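Local coordinates for OLD nuclease (PDB 6P74), which degrades linear and supercoiled double-stranded DNA in the 5' to 3' direction with divalent metal ions and carries a DNA-stimulated ATPase activity, at the interface of chains A and B. Residues are numbered along the deposited sequence; one frame, centred on the assembly and turned at random. Chains: chain A/B, Putative ATP-dependent endonuclease of the OLD family.

Contact 1: the interface of chains A and B. Residues chain A 173, 177, 227, 231; chain B 180-181, 184, 221.
A:Phe173 meets B:Phe221 and B:Leu184 at the apolar centre of this patch of the homodimer interface, within the dimerization domain. The two phenyl rings approach from opposite directions, and CZ of B:Phe221 lies at the edge of the A:Phe173 ring, in its plane, 3.5 Å from CZ of A:Phe173; the rings meet at their rims with their planes almost perpendicular, and do not stack. The A:Phe173 ring projects from helix 170-184 with CG anti to the backbone N (chi1 -178°), the torsion that carries it over to chain B. B:Leu184, the last residue of the same helix in the partner, comes over the CD1-CE1 rim of that ring, on the same face that CB of A:Pro227 covers, with CD2 3.6 Å from CD1 of A:Phe173. A branched leucine suits this place because its other methyl, CD1 of B:Leu184, lies 3.8 Å from CD1 of A:Leu231. The compact A:Pro227 also sets CG 4.0 Å from CD2 of B:Leu184. Farther out, CD1 of A:Leu231 packs on the CD2-CE2 side of B:Phe221, the nearer approach being 3.4 Å to CD2, while the flexible thioether of B:Met181 borders the same methyl. Toward the backbone rim the small B:Ala180 lets the aromatic ring come close to its helix: the carbonyl O of B:Ala180 lies 3.6 Å from CE1 of A:Phe173, a van der Waals approach.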
loop_
_atom_site.group_PDB
_atom_site.type_symbol
_atom_site.label_atom_id
_atom_site.label_comp_id
_atom_site.label_asym_id
_atom_site.label_seq_id
_atom_site.Cartn_x
_atom_site.Cartn_y
_atom_site.Cartn_z
ATOM N N PHE A 173 -17.202 17.752 -31.963
ATOM C CA PHE A 173 -15.968 17.410 -31.270
ATOM C C PHE A 173 -15.325 16.158 -31.854
ATOM O O PHE A 173 -14.095 16.068 -31.945
ATOM C CB PHE A 173 -16.220 17.218 -29.779
ATOM C CG PHE A 173 -14.978 16.904 -29.025
ATOM C CD1 PHE A 173 -14.174 17.924 -28.541
ATOM C CD2 PHE A 173 -14.573 15.587 -28.849
ATOM C CE1 PHE A 173 -13.010 17.640 -27.868
ATOM C CE2 PHE A 173 -13.412 15.300 -28.172
ATOM C CZ PHE A 173 -12.625 16.327 -27.680
ATOM N N TYR A 177 -11.571 16.150 -33.096
ATOM C CA TYR A 177 -10.700 15.242 -32.356
ATOM C C TYR A 177 -9.986 14.265 -33.297
ATOM O O TYR A 177 -8.755 14.127 -33.248
ATOM C CB TYR A 177 -11.506 14.495 -31.292
ATOM C CG TYR A 177 -10.715 13.387 -30.648
ATOM C CD1 TYR A 177 -9.817 13.658 -29.607
ATOM C CD2 TYR A 177 -10.842 12.073 -31.088
ATOM C CE1 TYR A 177 -9.085 12.657 -29.029
ATOM C CE2 TYR A 177 -10.108 11.059 -30.510
ATOM C CZ TYR A 177 -9.234 11.354 -29.482
ATOM O OH TYR A 177 -8.500 10.352 -28.901
ATOM N N PRO A 227 -16.223 13.293 -23.852
ATOM C CA PRO A 227 -14.895 13.922 -23.726
ATOM C C PRO A 227 -14.584 14.428 -22.325
ATOM O O PRO A 227 -13.423 14.362 -21.893
ATOM C CB PRO A 227 -14.963 15.071 -24.743
ATOM C CG PRO A 227 -16.416 15.412 -24.804
ATOM C CD PRO A 227 -17.154 14.108 -24.650
ATOM N N LEU A 231 -10.920 14.964 -19.453
ATOM C CA LEU A 231 -10.421 16.294 -19.151
ATOM C C LEU A 231 -9.642 16.271 -17.837
ATOM O O LEU A 231 -10.019 15.593 -16.879
ATOM C CB LEU A 231 -11.579 17.283 -19.076
ATOM C CG LEU A 231 -11.533 18.580 -19.865
ATOM C CD1 LEU A 231 -11.150 18.376 -21.332
ATOM C CD2 LEU A 231 -12.897 19.222 -19.769
ATOM N N ALA B 180 -10.345 21.802 -30.998
ATOM C CA ALA B 180 -11.213 20.850 -30.316
ATOM C C ALA B 180 -11.513 21.299 -28.892
ATOM O O ALA B 180 -12.641 21.145 -28.413
ATOM C CB ALA B 180 -10.579 19.463 -30.326
ATOM N N MET B 181 -10.517 21.853 -28.196
ATOM C CA MET B 181 -10.767 22.358 -26.848
ATOM C C MET B 181 -11.795 23.488 -26.843
ATOM O O MET B 181 -12.544 23.637 -25.871
ATOM C CB MET B 181 -9.460 22.822 -26.199
ATOM C CG MET B 181 -8.669 21.700 -25.542
ATOM S SD MET B 181 -9.594 20.817 -24.249
ATOM C CE MET B 181 -9.846 22.147 -23.074
ATOM N N LEU B 184 -15.325 22.453 -26.369
ATOM C CA LEU B 184 -15.650 22.104 -24.992
ATOM C C LEU B 184 -15.840 23.332 -24.115
ATOM O O LEU B 184 -16.630 23.293 -23.162
ATOM C CB LEU B 184 -14.547 21.231 -24.398
ATOM C CG LEU B 184 -14.297 19.929 -25.143
ATOM C CD1 LEU B 184 -13.383 19.033 -24.314
ATOM C CD2 LEU B 184 -15.625 19.247 -25.473
ATOM N N PHE B 221 -6.690 17.805 -22.503
ATOM C CA PHE B 221 -6.313 16.395 -22.443
ATOM C C PHE B 221 -4.964 16.113 -23.089
ATOM O O PHE B 221 -4.690 14.960 -23.439
ATOM C CB PHE B 221 -7.375 15.480 -23.060
ATOM C CG PHE B 221 -8.230 16.141 -24.054
ATOM C CD1 PHE B 221 -7.757 16.388 -25.331
ATOM C CD2 PHE B 221 -9.520 16.512 -23.723
ATOM C CE1 PHE B 221 -8.558 17.013 -26.265
ATOM C CE2 PHE B 221 -10.329 17.142 -24.642
ATOM C CZ PHE B 221 -9.848 17.394 -25.919
#

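Contact 2: the interface of chains A and B. Residues chain A 173, 176-177, 179-180; chain B 176-177, 179-180, 183.
A:Val176 and B:Val176 both turn CG1 anti to their backbone N (chi1 -178°), which points this methyl at the partner helix, while CG2 is directed toward the glutamine of the other chain. Valine fits here because its beta-branch gives one methyl to the opposing alanine and the other to the opposing glutamine. The CG1 methyls of A:Val176 and B:Val176 stand 4.0 Å apart beside the two-fold axis, and CG1 of A:Val176 is 3.5 Å from CB of B:Ala180, as in the exchanged pair. The lone methyl of alanine lets the valine reach the helix backbone, with CG1 of A:Val176 also 3.5 Å from the amide N of B:Ala180. A:Gln179 and B:Gln179 border this centre. Each runs extended beyond CG (chi2 175°), crossing the opposing valine at about a right angle. The aliphatic stem lies against the CG1 methyl, and NE2 of A:Gln179 comes to 3.9 Å from CG2 of B:Val176, which lets one side chain pack through its hydrocarbon and perhaps keep its amide for the border. On the flank, CD2 of B:Leu183 presses on the backbone of A:Phe173, 3.4 Å from its CA. All these residues belong to helix 170-184, whose two copies in the dimerization domains pack nearly antiparallel; the centre of the contact is about 71 Å from A:Arg487, the likely active-site arginine.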
loop_
_atom_site.group_PDB
_atom_site.type_symbol
_atom_site.label_atom_id
_atom_site.label_comp_id
_atom_site.label_asym_id
_atom_site.label_seq_id
_atom_site.Cartn_x
_atom_site.Cartn_y
_atom_site.Cartn_z
ATOM N N PHE A 173 -17.202 17.752 -31.963
ATOM C CA PHE A 173 -15.968 17.410 -31.270
ATOM C C PHE A 173 -15.325 16.158 -31.854
ATOM O O PHE A 173 -14.095 16.068 -31.945
ATOM C CB PHE A 173 -16.220 17.218 -29.779
ATOM C CG PHE A 173 -14.978 16.904 -29.025
ATOM C CD1 PHE A 173 -14.174 17.924 -28.541
ATOM C CD2 PHE A 173 -14.573 15.587 -28.849
ATOM C CE1 PHE A 173 -13.010 17.640 -27.868
ATOM C CE2 PHE A 173 -13.412 15.300 -28.172
ATOM C CZ PHE A 173 -12.625 16.327 -27.680
ATOM N N VAL A 176 -13.282 17.116 -35.058
ATOM C CA VAL A 176 -12.048 17.843 -34.785
ATOM C C VAL A 176 -11.068 16.953 -34.033
ATOM O O VAL A 176 -9.861 16.963 -34.305
ATOM C CB VAL A 176 -12.334 19.146 -34.024
ATOM C CG1 VAL A 176 -11.037 19.909 -33.808
ATOM C CG2 VAL A 176 -13.334 19.997 -34.798
ATOM N N TYR A 177 -11.571 16.150 -33.096
ATOM C CA TYR A 177 -10.700 15.242 -32.356
ATOM C C TYR A 177 -9.986 14.265 -33.297
ATOM O O TYR A 177 -8.755 14.127 -33.248
ATOM C CB TYR A 177 -11.506 14.495 -31.292
ATOM C CG TYR A 177 -10.715 13.387 -30.648
ATOM C CD1 TYR A 177 -9.817 13.658 -29.607
ATOM C CD2 TYR A 177 -10.842 12.073 -31.088
ATOM C CE1 TYR A 177 -9.085 12.657 -29.029
ATOM C CE2 TYR A 177 -10.108 11.059 -30.510
ATOM C CZ TYR A 177 -9.234 11.354 -29.482
ATOM O OH TYR A 177 -8.500 10.352 -28.901
ATOM N N GLN A 179 -9.496 14.603 -36.458
ATOM C CA GLN A 179 -8.585 15.411 -37.254
ATOM C C GLN A 179 -7.245 15.586 -36.549
ATOM O O GLN A 179 -6.183 15.540 -37.185
ATOM C CB GLN A 179 -9.251 16.761 -37.537
ATOM C CG GLN A 179 -8.571 17.665 -38.530
ATOM C CD GLN A 179 -9.410 18.911 -38.790
ATOM O OE1 GLN A 179 -10.631 18.821 -38.939
ATOM N NE2 GLN A 179 -8.764 20.080 -38.819
ATOM N N ALA A 180 -7.270 15.784 -35.231
ATOM C CA ALA A 180 -6.023 15.927 -34.490
ATOM C C ALA A 180 -5.308 14.591 -34.349
ATOM O O ALA A 180 -4.077 14.528 -34.446
ATOM C CB ALA A 180 -6.296 16.545 -33.122
ATOM N N VAL B 176 -5.167 22.248 -34.304
ATOM C CA VAL B 176 -6.329 21.367 -34.307
ATOM C C VAL B 176 -6.729 21.020 -32.879
ATOM O O VAL B 176 -7.919 20.975 -32.545
ATOM C CB VAL B 176 -6.063 20.108 -35.145
ATOM C CG1 VAL B 176 -7.311 19.241 -35.178
ATOM C CG2 VAL B 176 -5.645 20.498 -36.559
ATOM N N TYR B 177 -5.745 20.797 -32.008
ATOM C CA TYR B 177 -6.048 20.494 -30.613
ATOM C C TYR B 177 -6.837 21.630 -29.955
ATOM O O TYR B 177 -7.895 21.398 -29.351
ATOM C CB TYR B 177 -4.756 20.202 -29.848
ATOM C CG TYR B 177 -4.980 20.102 -28.362
ATOM C CD1 TYR B 177 -5.448 18.913 -27.787
ATOM C CD2 TYR B 177 -4.749 21.195 -27.532
ATOM C CE1 TYR B 177 -5.668 18.822 -26.439
ATOM C CE2 TYR B 177 -4.968 21.110 -26.173
ATOM C CZ TYR B 177 -5.425 19.924 -25.632
ATOM O OH TYR B 177 -5.645 19.830 -24.282
ATOM N N GLN B 179 -8.557 23.919 -31.420
ATOM C CA GLN B 179 -9.855 23.936 -32.078
ATOM C C GLN B 179 -10.828 22.976 -31.402
ATOM O O GLN B 179 -12.015 23.289 -31.236
ATOM C CB GLN B 179 -9.658 23.585 -33.556
ATOM C CG GLN B 179 -10.843 23.761 -34.466
ATOM C CD GLN B 179 -10.459 23.485 -35.916
ATOM O OE1 GLN B 179 -9.400 23.919 -36.373
ATOM N NE2 GLN B 179 -11.304 22.740 -36.634
ATOM N N ALA B 180 -10.345 21.802 -30.998
ATOM C CA ALA B 180 -11.213 20.850 -30.316
ATOM C C ALA B 180 -11.513 21.299 -28.892
ATOM O O ALA B 180 -12.641 21.145 -28.413
ATOM C CB ALA B 180 -10.579 19.463 -30.326
ATOM N N LEU B 183 -14.478 23.691 -28.657
ATOM C CA LEU B 183 -15.822 23.115 -28.666
ATOM C C LEU B 183 -16.276 22.744 -27.262
ATOM O O LEU B 183 -17.484 22.710 -26.987
ATOM C CB LEU B 183 -15.876 21.881 -29.570
ATOM C CG LEU B 183 -16.203 22.078 -31.044
ATOM C CD1 LEU B 183 -15.346 23.167 -31.649
ATOM C CD2 LEU B 183 -15.981 20.764 -31.757
#

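Contact 1 and contact 2 are neighbouring patches of one two-fold symmetric interface, with centres about 7 Å apart, and they share A:Phe173, A:Tyr177 and B:Ala180. Helix 170-184 of both chains runs through each. Contact 2 joins helix to helix, whereas contact 1 extends the join to A:Pro227 of the 3-10 helix 227-229 and to A:Leu231 and B:Phe221 in loops, so stretches of the dimerization domain far apart in sequence are tied into the same association. Their centres lie about 66 and 71 Å from A:Arg487, consistent with a dimerization role separate from DNA cleavage by the Toprim domain, which faces away.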